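Local coordinates for envelope glycoprotein (Bourbon virus, PDB 5ZKX) that probably mediates fusion of the viral envelope with a host membrane, as a trimeric class III fusion protein of the gp64 family, at residues K34-D39 and P254-K259; W52-Y57 and K125-N130; E88-T93 and D115-A120. All blocks are in the same frame, centred on the assembly; numbering follows the deposited sequence.

Contact 1: residues K34-D39 and P254-K259; sequences KTTVQD and PDACYK
Thr35 and Cys257 form an antiparallel hydrogen-bonded pair where strand 26-36 joins strand 256-260 inside a mixed beta sheet. Two backbone bonds hold them, Thr35 N to Cys257 O and Cys257 N to Thr35 O, each 2.9 Å long. Each of the two oxygens also meets a CA-H: Lys34 CA approaches Cys257 O, and Ala256 CA lies 3.1 Å from Thr35 O. Past this ladder a water appears to bridge Val37 N and Asp255 O, although its bond to Asp255 O is modelled too short to be relied on. Covalently, Cys257 is disulfide-bonded to Cys252, linking this strand to neighbouring strand 250-252.

Apolar packing lies on the opposite face, which carries Lys34, Thr36, Ala256 and Tyr258. Lys34 has CG anti to its backbone N (chi1 -178°), and its extended chain runs beside Tyr258, pointing the same way, with Lys34 CG 3.6 Å from Tyr258 CE2. The long methylene chain suits this place because it can line an aromatic ring and still carry its ammonium to Asp238, which also accepts a hydrogen bond from Tyr258 OH. On this same face alanine offers just a methyl group, and Ala256 CB rests 3.8 Å from Thr36 CG2.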
loop_
_atom_site.group_PDB
_atom_site.type_symbol
_atom_site.label_atom_id
_atom_site.label_comp_id
_atom_site.label_asym_id
_atom_site.label_seq_id
_atom_site.Cartn_x
_atom_site.Cartn_y
_atom_site.Cartn_z
ATOM N N LYS A 34 -19.288 6.943 -19.554
ATOM C CA LYS A 34 -18.702 6.175 -18.465
ATOM C C LYS A 34 -19.471 4.870 -18.311
ATOM O O LYS A 34 -20.678 4.886 -18.048
ATOM C CB LYS A 34 -18.719 6.979 -17.165
ATOM C CG LYS A 34 -18.092 6.273 -15.979
ATOM C CD LYS A 34 -18.409 7.011 -14.694
ATOM C CE LYS A 34 -18.013 6.204 -13.473
ATOM N NZ LYS A 34 -18.266 6.961 -12.214
ATOM N N THR A 35 -18.774 3.750 -18.481
ATOM C CA THR A 35 -19.375 2.424 -18.420
ATOM C C THR A 35 -19.041 1.765 -17.088
ATOM O O THR A 35 -17.869 1.686 -16.710
ATOM C CB THR A 35 -18.875 1.553 -19.572
ATOM O OG1 THR A 35 -18.944 2.294 -20.796
ATOM C CG2 THR A 35 -19.715 0.290 -19.695
ATOM N N THR A 36 -20.068 1.291 -16.383
ATOM C CA THR A 36 -19.891 0.600 -15.114
ATOM C C THR A 36 -20.675 -0.708 -15.122
ATOM O O THR A 36 -21.568 -0.921 -15.945
ATOM C CB THR A 36 -20.332 1.466 -13.920
ATOM O OG1 THR A 36 -21.689 1.891 -14.099
ATOM C CG2 THR A 36 -19.438 2.689 -13.788
ATOM N N VAL A 37 -20.309 -1.596 -14.201
ATOM C CA VAL A 37 -20.971 -2.888 -14.046
ATOM C C VAL A 37 -21.355 -3.088 -12.587
ATOM O O VAL A 37 -21.372 -4.218 -12.085
ATOM C CB VAL A 37 -20.076 -4.033 -14.551
ATOM C CG1 VAL A 37 -20.131 -4.101 -16.061
ATOM C CG2 VAL A 37 -18.642 -3.832 -14.087
ATOM N N GLN A 38 -21.646 -1.992 -11.895
ATOM C CA GLN A 38 -21.880 -2.044 -10.458
ATOM C C GLN A 38 -23.169 -2.792 -10.127
ATOM O O GLN A 38 -24.187 -2.654 -10.810
ATOM C CB GLN A 38 -21.927 -0.626 -9.893
ATOM C CG GLN A 38 -22.116 -0.548 -8.396
ATOM C CD GLN A 38 -22.864 0.699 -7.983
ATOM O OE1 GLN A 38 -23.725 0.660 -7.107
ATOM N NE2 GLN A 38 -22.543 1.820 -8.621
ATOM N N ASP A 39 -23.110 -3.594 -9.066
ATOM C CA ASP A 39 -24.266 -4.322 -8.554
ATOM C C ASP A 39 -24.098 -4.451 -7.049
ATOM O O ASP A 39 -23.091 -4.996 -6.588
ATOM C CB ASP A 39 -24.390 -5.700 -9.207
ATOM C CG ASP A 39 -25.661 -6.420 -8.811
ATOM O OD1 ASP A 39 -26.734 -6.078 -9.356
ATOM O OD2 ASP A 39 -25.590 -7.324 -7.950
ATOM N N PRO A 254 -10.488 -0.980 -13.498
ATOM C CA PRO A 254 -11.215 -2.149 -12.973
ATOM C C PRO A 254 -12.724 -1.974 -12.911
ATOM O O PRO A 254 -13.464 -2.823 -13.420
ATOM C CB PRO A 254 -10.603 -2.317 -11.580
ATOM C CG PRO A 254 -9.203 -1.867 -11.749
ATOM C CD PRO A 254 -9.212 -0.774 -12.787
ATOM N N ASP A 255 -13.201 -0.881 -12.318
ATOM C CA ASP A 255 -14.620 -0.704 -12.046
ATOM C C ASP A 255 -15.351 0.120 -13.096
ATOM O O ASP A 255 -16.586 0.152 -13.077
ATOM C CB ASP A 255 -14.816 -0.049 -10.674
ATOM C CG ASP A 255 -14.059 1.256 -10.542
ATOM O OD1 ASP A 255 -13.127 1.483 -11.336
ATOM O OD2 ASP A 255 -14.395 2.060 -9.649
ATOM N N ALA A 256 -14.637 0.780 -14.007
ATOM C CA ALA A 256 -15.304 1.660 -14.957
ATOM C C ALA A 256 -14.414 1.901 -16.168
ATOM O O ALA A 256 -13.186 1.828 -16.081
ATOM C CB ALA A 256 -15.682 2.997 -14.309
ATOM N N CYS A 257 -15.059 2.190 -17.296
ATOM C CA CYS A 257 -14.391 2.587 -18.527
ATOM C C CYS A 257 -14.829 3.994 -18.903
ATOM O O CYS A 257 -15.996 4.360 -18.724
ATOM C CB CYS A 257 -14.700 1.618 -19.669
ATOM S SG CYS A 257 -14.116 -0.059 -19.382
ATOM N N TYR A 258 -13.886 4.784 -19.415
ATOM C CA TYR A 258 -14.129 6.170 -19.795
ATOM C C TYR A 258 -13.803 6.337 -21.270
ATOM O O TYR A 258 -12.642 6.206 -21.670
ATOM C CB TYR A 258 -13.285 7.128 -18.954
ATOM C CG TYR A 258 -13.546 7.036 -17.470
ATOM C CD1 TYR A 258 -12.760 6.231 -16.655
ATOM C CD2 TYR A 258 -14.574 7.756 -16.884
ATOM C CE1 TYR A 258 -12.995 6.145 -15.298
ATOM C CE2 TYR A 258 -14.816 7.678 -15.529
ATOM C CZ TYR A 258 -14.024 6.871 -14.740
ATOM O OH TYR A 258 -14.262 6.791 -13.388
ATOM N N LYS A 259 -14.820 6.630 -22.073
ATOM C CA LYS A 259 -14.637 6.858 -23.498
ATOM C C LYS A 259 -14.994 8.296 -23.828
ATOM O O LYS A 259 -16.088 8.766 -23.499
ATOM C CB LYS A 259 -15.481 5.904 -24.342
ATOM C CG LYS A 259 -15.041 5.860 -25.799
ATOM C CD LYS A 259 -15.890 4.908 -26.608
ATOM C CE LYS A 259 -15.152 4.446 -27.847
ATOM N NZ LYS A 259 -16.082 3.920 -28.881
HETATM O O HOH W 1 -18.188 -1.276 -11.710
#

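Contact 2: residues W52-Y57 and K125-N130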
loop_
_atom_site.group_PDB
_atom_site.type_symbol
_atom_site.label_atom_id
_atom_site.label_comp_id
_atom_site.label_asym_id
_atom_site.label_seq_id
_atom_site.Cartn_x
_atom_site.Cartn_y
_atom_site.Cartn_z
ATOM N N TRP A 52 -15.406 -38.386 1.336
ATOM C CA TRP A 52 -14.320 -39.348 1.425
ATOM C C TRP A 52 -14.911 -40.749 1.525
ATOM O O TRP A 52 -15.762 -41.008 2.383
ATOM C CB TRP A 52 -13.446 -39.046 2.642
ATOM C CG TRP A 52 -12.580 -40.182 3.057
ATOM C CD1 TRP A 52 -12.831 -41.084 4.052
ATOM C CD2 TRP A 52 -11.315 -40.544 2.494
ATOM N NE1 TRP A 52 -11.799 -41.985 4.140
ATOM C CE2 TRP A 52 -10.855 -41.674 3.194
ATOM C CE3 TRP A 52 -10.528 -40.023 1.462
ATOM C CZ2 TRP A 52 -9.644 -42.291 2.898
ATOM C CZ3 TRP A 52 -9.326 -40.638 1.169
ATOM C CH2 TRP A 52 -8.896 -41.759 1.885
ATOM N N ARG A 53 -14.476 -41.642 0.640
ATOM C CA ARG A 53 -14.972 -43.012 0.609
ATOM C C ARG A 53 -13.810 -43.977 0.779
ATOM O O ARG A 53 -12.781 -43.835 0.113
ATOM C CB ARG A 53 -15.716 -43.305 -0.696
ATOM C CG ARG A 53 -16.058 -44.775 -0.897
ATOM C CD ARG A 53 -16.178 -45.112 -2.371
ATOM N NE ARG A 53 -17.444 -44.653 -2.934
ATOM C CZ ARG A 53 -17.636 -44.387 -4.222
ATOM N NH1 ARG A 53 -16.640 -44.530 -5.089
ATOM N NH2 ARG A 53 -18.825 -43.977 -4.645
ATOM N N SER A 54 -13.976 -44.955 1.669
ATOM C CA SER A 54 -12.981 -46.004 1.886
ATOM C C SER A 54 -13.692 -47.352 1.840
ATOM O O SER A 54 -14.323 -47.763 2.818
ATOM C CB SER A 54 -12.246 -45.815 3.208
ATOM O OG SER A 54 -11.090 -46.636 3.253
ATOM N N TYR A 55 -13.580 -48.036 0.706
ATOM C CA TYR A 55 -14.186 -49.343 0.487
ATOM C C TYR A 55 -13.076 -50.385 0.525
ATOM O O TYR A 55 -12.288 -50.495 -0.421
ATOM C CB TYR A 55 -14.928 -49.372 -0.845
ATOM C CG TYR A 55 -15.808 -50.581 -1.054
ATOM C CD1 TYR A 55 -16.962 -50.761 -0.302
ATOM C CD2 TYR A 55 -15.497 -51.531 -2.017
ATOM C CE1 TYR A 55 -17.776 -51.857 -0.495
ATOM C CE2 TYR A 55 -16.306 -52.634 -2.217
ATOM C CZ TYR A 55 -17.446 -52.789 -1.452
ATOM O OH TYR A 55 -18.260 -53.882 -1.643
ATOM N N CYS A 56 -13.012 -51.144 1.612
ATOM C CA CYS A 56 -11.961 -52.127 1.812
ATOM C C CYS A 56 -12.531 -53.540 1.799
ATOM O O CYS A 56 -13.715 -53.761 2.064
ATOM C CB CYS A 56 -11.227 -51.870 3.131
ATOM S SG CYS A 56 -10.596 -50.187 3.313
ATOM N N TYR A 57 -11.663 -54.498 1.474
ATOM C CA TYR A 57 -11.979 -55.918 1.562
ATOM C C TYR A 57 -10.846 -56.630 2.286
ATOM O O TYR A 57 -9.670 -56.399 1.988
ATOM C CB TYR A 57 -12.190 -56.547 0.180
ATOM C CG TYR A 57 -12.534 -58.021 0.249
ATOM C CD1 TYR A 57 -13.759 -58.445 0.750
ATOM C CD2 TYR A 57 -11.631 -58.989 -0.176
ATOM C CE1 TYR A 57 -14.078 -59.790 0.821
ATOM C CE2 TYR A 57 -11.941 -60.338 -0.106
ATOM C CZ TYR A 57 -13.164 -60.732 0.393
ATOM O OH TYR A 57 -13.478 -62.070 0.461
ATOM N N LYS A 125 -11.284 -38.498 7.693
ATOM C CA LYS A 125 -10.573 -39.440 6.832
ATOM C C LYS A 125 -10.327 -40.727 7.615
ATOM O O LYS A 125 -9.241 -40.980 8.138
ATOM C CB LYS A 125 -9.274 -38.819 6.335
ATOM C CG LYS A 125 -8.487 -39.675 5.363
ATOM C CD LYS A 125 -7.044 -39.225 5.318
ATOM C CE LYS A 125 -6.251 -40.007 4.293
ATOM N NZ LYS A 125 -4.818 -39.594 4.297
ATOM N N ARG A 126 -11.365 -41.559 7.690
ATOM C CA ARG A 126 -11.334 -42.780 8.485
ATOM C C ARG A 126 -11.473 -44.006 7.594
ATOM O O ARG A 126 -12.195 -43.985 6.595
ATOM C CB ARG A 126 -12.435 -42.785 9.546
ATOM C CG ARG A 126 -13.821 -42.675 8.977
ATOM C CD ARG A 126 -14.875 -43.095 9.977
ATOM N NE ARG A 126 -16.197 -43.053 9.364
ATOM C CZ ARG A 126 -16.974 -41.976 9.339
ATOM N NH1 ARG A 126 -16.569 -40.845 9.903
ATOM N NH2 ARG A 126 -18.160 -42.032 8.751
ATOM N N SER A 127 -10.772 -45.075 7.970
ATOM C CA SER A 127 -10.765 -46.317 7.215
ATOM C C SER A 127 -10.462 -47.465 8.163
ATOM O O SER A 127 -9.805 -47.280 9.191
ATOM C CB SER A 127 -9.736 -46.278 6.078
ATOM O OG SER A 127 -9.531 -47.565 5.521
ATOM N N ASN A 128 -10.956 -48.651 7.814
ATOM C CA ASN A 128 -10.651 -49.858 8.569
ATOM C C ASN A 128 -10.995 -51.070 7.715
ATOM O O ASN A 128 -11.970 -51.047 6.960
ATOM C CB ASN A 128 -11.406 -49.902 9.904
ATOM C CG ASN A 128 -12.897 -50.062 9.730
ATOM O OD1 ASN A 128 -13.586 -49.147 9.281
ATOM N ND2 ASN A 128 -13.409 -51.229 10.095
ATOM N N ASN A 129 -10.179 -52.114 7.832
ATOM C CA ASN A 129 -10.314 -53.326 7.024
ATOM C C ASN A 129 -10.160 -54.563 7.908
ATOM O O ASN A 129 -9.404 -55.487 7.604
ATOM C CB ASN A 129 -9.292 -53.319 5.890
ATOM C CG ASN A 129 -9.598 -54.344 4.824
ATOM O OD1 ASN A 129 -10.756 -54.676 4.580
ATOM N ND2 ASN A 129 -8.557 -54.853 4.181
ATOM N N ASN A 130 -10.882 -54.589 9.029
ATOM C CA ASN A 130 -10.677 -55.589 10.071
ATOM C C ASN A 130 -11.814 -56.607 10.153
ATOM O O ASN A 130 -12.079 -57.160 11.224
ATOM C CB ASN A 130 -10.496 -54.904 11.424
ATOM C CG ASN A 130 -11.729 -54.134 11.847
ATOM O OD1 ASN A 130 -12.407 -53.528 11.019
ATOM N ND2 ASN A 130 -12.031 -54.160 13.139
HETATM O O HOH W 2 -13.058 -48.523 5.319
#
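The backbones of Trp52-Tyr57 and Lys125-Asn129 run almost parallel, 7° apart, the largely irregular second segment passing over a face of the antiparallel sheet of strands 44-58, 67-74 and 134-148, with side chains filling the space between. Trp52 opens the series. Its indole crosses the extended Lys125 chain obliquely, and Lys125 CG makes a CH-pi contact over one face, 3.9 Å from the centroid of the six-membered ring. At the ring edge, Trp52 NE1 donates to Arg126 O at 3.2 Å; the acceptor lies in the indole plane, while the donor stands above the carbonyl plane. Tryptophan thus supplies a broad apolar face and one in-plane N-H.

Next, Ser127 OG donates to Ser54 OG over 2.9 Å, and Ser54 OG is also bonded to Asn70; small serine side chains let the hydroxyls meet where the backbones come close. A water donates to Ser54 O at 2.9 Å and accepts a longer bond from Asn128 N. Asn129 has CG anti to its backbone N (chi1 -165°), and its OD1 lies 3.2 Å from Cys56 CB. Asn129 ND2 donates to Tyr57 O at 2.9 Å, near the amide plane but well above the carbonyl plane.

The Cys56-Cys68 disulfide joins neighbouring strands of the sheet. Tyr440 of the third subunit meets Trp52 edge-to-face, and Thr439 O of that subunit accepts from Lys125 NZ.

Because strand 44-58 spends its backbone bonds largely within its own sheet, side chains and a water hold the covering segment, satisfying the buried Trp52 N-H and Ser54 hydroxyl.

Contact 3: residues E88-T93 and D115-A120; sequences EEVCYT and DNKHRA
Cys91 and His118 exchange two backbone bonds, Cys91 N to His118 O and His118 N to Cys91 O, both 2.9 Å long. Two residues along, Thr93 and Asn116 form the next hydrogen-bonded pair, with Thr93 N to Asn116 O at 2.8 Å. Between them stands the non-hydrogen-bonded pair Tyr92 and Lys117, whose side chains lie next to each other and point the same way. Lys117 CB is 3.5 Å from Tyr92 CE1, and further out Lys117 CE comes 3.6 Å from Tyr92 OH, so the methylenes of an exposed lysine cover part of the tyrosine. Val90 joins this group: its CG1 lies over one face of the Tyr92 ring, offset toward the rim, and packs tightly on Lys117 CG at 3.4 Å.

Strands 91-93 and 116-118 form a two-stranded antiparallel sheet at the protein surface. Its end carries a classic beta bulge, in which Asp115 and Asn116 both face Thr93.

On the face carrying Cys91, Thr93 and His118, Thr93 OG1 sits between its backbone N and carbonyl carbon (chi1 49°). Threonine offers a short hydroxyl to the imidazole edge, close to the ring plane, the two side chains crossing at about a right angle. His118 NE2 donates to Thr93 OG1, but the modelled 2.5 Å is shorter than expected and the bond is bent, so its exact geometry is doubtful.

Farther out, helix 79-88 leads into the first strand through Glu89, whose positive phi (56°) turns the chain out of the helix. Glu88 OE1 uses its syn lone pair to accept from Tyr92 OH at 2.8 Å, which helps to fix the ring. Arg49 NH1 bonds to Tyr92 O, and the disulfide from Cys91 to Cys143 fastens the small sheet to strand 134-148.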
loop_
_atom_site.group_PDB
_atom_site.type_symbol
_atom_site.label_atom_id
_atom_site.label_comp_id
_atom_site.label_asym_id
_atom_site.label_seq_id
_atom_site.Cartn_x
_atom_site.Cartn_y
_atom_site.Cartn_z
ATOM N N GLU A 88 -31.150 -20.959 2.512
ATOM C CA GLU A 88 -31.280 -21.554 3.834
ATOM C C GLU A 88 -30.008 -21.455 4.664
ATOM O O GLU A 88 -30.058 -21.728 5.868
ATOM C CB GLU A 88 -31.691 -23.029 3.717
ATOM C CG GLU A 88 -33.032 -23.252 3.034
ATOM C CD GLU A 88 -33.442 -24.713 3.012
ATOM O OE1 GLU A 88 -32.753 -25.534 3.650
ATOM O OE2 GLU A 88 -34.457 -25.039 2.358
ATOM N N GLU A 89 -28.882 -21.064 4.057
ATOM C CA GLU A 89 -27.581 -21.036 4.732
ATOM C C GLU A 89 -27.247 -22.413 5.306
ATOM O O GLU A 89 -26.801 -22.551 6.446
ATOM C CB GLU A 89 -27.535 -19.952 5.811
ATOM C CG GLU A 89 -27.706 -18.541 5.271
ATOM C CD GLU A 89 -26.964 -17.500 6.092
ATOM O OE1 GLU A 89 -26.188 -17.882 6.995
ATOM O OE2 GLU A 89 -27.161 -16.295 5.833
ATOM N N VAL A 90 -27.463 -23.438 4.486
ATOM C CA VAL A 90 -27.354 -24.830 4.909
ATOM C C VAL A 90 -27.000 -25.670 3.689
ATOM O O VAL A 90 -27.556 -25.472 2.607
ATOM C CB VAL A 90 -28.671 -25.310 5.561
ATOM C CG1 VAL A 90 -28.832 -26.803 5.406
ATOM C CG2 VAL A 90 -28.726 -24.915 7.028
ATOM N N CYS A 91 -26.074 -26.609 3.860
ATOM C CA CYS A 91 -25.702 -27.526 2.793
ATOM C C CYS A 91 -26.229 -28.925 3.090
ATOM O O CYS A 91 -26.379 -29.319 4.250
ATOM C CB CYS A 91 -24.182 -27.566 2.596
ATOM S SG CYS A 91 -23.232 -27.721 4.118
ATOM N N TYR A 92 -26.520 -29.670 2.026
ATOM C CA TYR A 92 -27.080 -31.012 2.125
ATOM C C TYR A 92 -26.092 -32.031 1.570
ATOM O O TYR A 92 -25.509 -31.824 0.502
ATOM C CB TYR A 92 -28.406 -31.110 1.368
ATOM C CG TYR A 92 -29.560 -30.362 2.007
ATOM C CD1 TYR A 92 -30.349 -30.961 2.980
ATOM C CD2 TYR A 92 -29.868 -29.061 1.626
ATOM C CE1 TYR A 92 -31.409 -30.286 3.560
ATOM C CE2 TYR A 92 -30.927 -28.377 2.203
ATOM C CZ TYR A 92 -31.694 -28.996 3.171
ATOM O OH TYR A 92 -32.751 -28.330 3.755
ATOM N N THR A 93 -25.912 -33.136 2.297
ATOM C CA THR A 93 -24.974 -34.181 1.907
ATOM C C THR A 93 -25.625 -35.546 2.093
ATOM O O THR A 93 -26.773 -35.659 2.536
ATOM C CB THR A 93 -23.672 -34.113 2.717
ATOM O OG1 THR A 93 -23.979 -34.012 4.115
ATOM C CG2 THR A 93 -22.834 -32.922 2.296
ATOM N N ASP A 115 -29.630 -35.862 1.774
ATOM C CA ASP A 115 -30.697 -35.405 2.649
ATOM C C ASP A 115 -30.220 -35.079 4.056
ATOM O O ASP A 115 -31.052 -34.748 4.907
ATOM C CB ASP A 115 -31.820 -36.455 2.721
ATOM C CG ASP A 115 -31.296 -37.853 3.000
ATOM O OD1 ASP A 115 -30.084 -37.998 3.270
ATOM O OD2 ASP A 115 -32.097 -38.809 2.945
ATOM N N ASN A 116 -28.922 -35.170 4.333
ATOM C CA ASN A 116 -28.378 -34.769 5.623
ATOM C C ASN A 116 -28.056 -33.282 5.566
ATOM O O ASN A 116 -27.239 -32.850 4.746
ATOM C CB ASN A 116 -27.134 -35.582 5.978
ATOM C CG ASN A 116 -27.438 -37.053 6.179
ATOM O OD1 ASN A 116 -28.234 -37.637 5.448
ATOM N ND2 ASN A 116 -26.809 -37.657 7.176
ATOM N N LYS A 117 -28.702 -32.506 6.428
ATOM C CA LYS A 117 -28.564 -31.057 6.438
ATOM C C LYS A 117 -27.544 -30.648 7.490
ATOM O O LYS A 117 -27.572 -31.147 8.621
ATOM C CB LYS A 117 -29.915 -30.389 6.707
ATOM C CG LYS A 117 -29.871 -29.175 7.620
ATOM C CD LYS A 117 -31.201 -28.984 8.325
ATOM C CE LYS A 117 -32.289 -28.568 7.345
ATOM N NZ LYS A 117 -33.586 -28.316 8.033
ATOM N N HIS A 118 -26.638 -29.752 7.110
ATOM C CA HIS A 118 -25.658 -29.190 8.025
ATOM C C HIS A 118 -25.571 -27.686 7.819
ATOM O O HIS A 118 -25.853 -27.173 6.733
ATOM C CB HIS A 118 -24.261 -29.796 7.824
ATOM C CG HIS A 118 -24.269 -31.247 7.460
ATOM N ND1 HIS A 118 -24.223 -32.250 8.402
ATOM C CD2 HIS A 118 -24.297 -31.863 6.254
ATOM C CE1 HIS A 118 -24.232 -33.423 7.794
ATOM N NE2 HIS A 118 -24.275 -33.215 6.489
ATOM N N ARG A 119 -25.178 -26.984 8.880
ATOM C CA ARG A 119 -24.743 -25.603 8.715
ATOM C C ARG A 119 -23.305 -25.546 8.216
ATOM O O ARG A 119 -22.983 -24.757 7.321
ATOM C CB ARG A 119 -24.890 -24.845 10.032
ATOM C CG ARG A 119 -26.321 -24.467 10.360
ATOM C CD ARG A 119 -26.386 -23.630 11.625
ATOM N NE ARG A 119 -25.489 -22.482 11.560
ATOM C CZ ARG A 119 -25.366 -21.578 12.524
ATOM N NH1 ARG A 119 -26.087 -21.692 13.631
ATOM N NH2 ARG A 119 -24.526 -20.562 12.384
ATOM N N ALA A 120 -22.438 -26.383 8.783
ATOM C CA ALA A 120 -21.081 -26.576 8.295
ATOM C C ALA A 120 -20.651 -27.983 8.676
ATOM O O ALA A 120 -21.010 -28.475 9.748
ATOM C CB ALA A 120 -20.113 -25.538 8.869
#

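The three contacts are nested along the chain: contact 3 lies within the loop closed by contact 2, and both lie within the one closed by contact 1. None touches another. Contacts 2 and 3 are neighbours, with centres 24 Å apart and nearest atoms about 9 Å apart, and strand 134-148 connects their surroundings, pairing with strand 44-58 and bonded by disulfide to Cys91. Contact 1 is more distant, its centre 37 Å from that of contact 3 and 53 Å from that of contact 2, a spread that fits an elongated molecule. Each contact includes one disulfide-bonded cysteine. By analogy with gp64, contacts 2 and 3 probably both belong to the fusion domain.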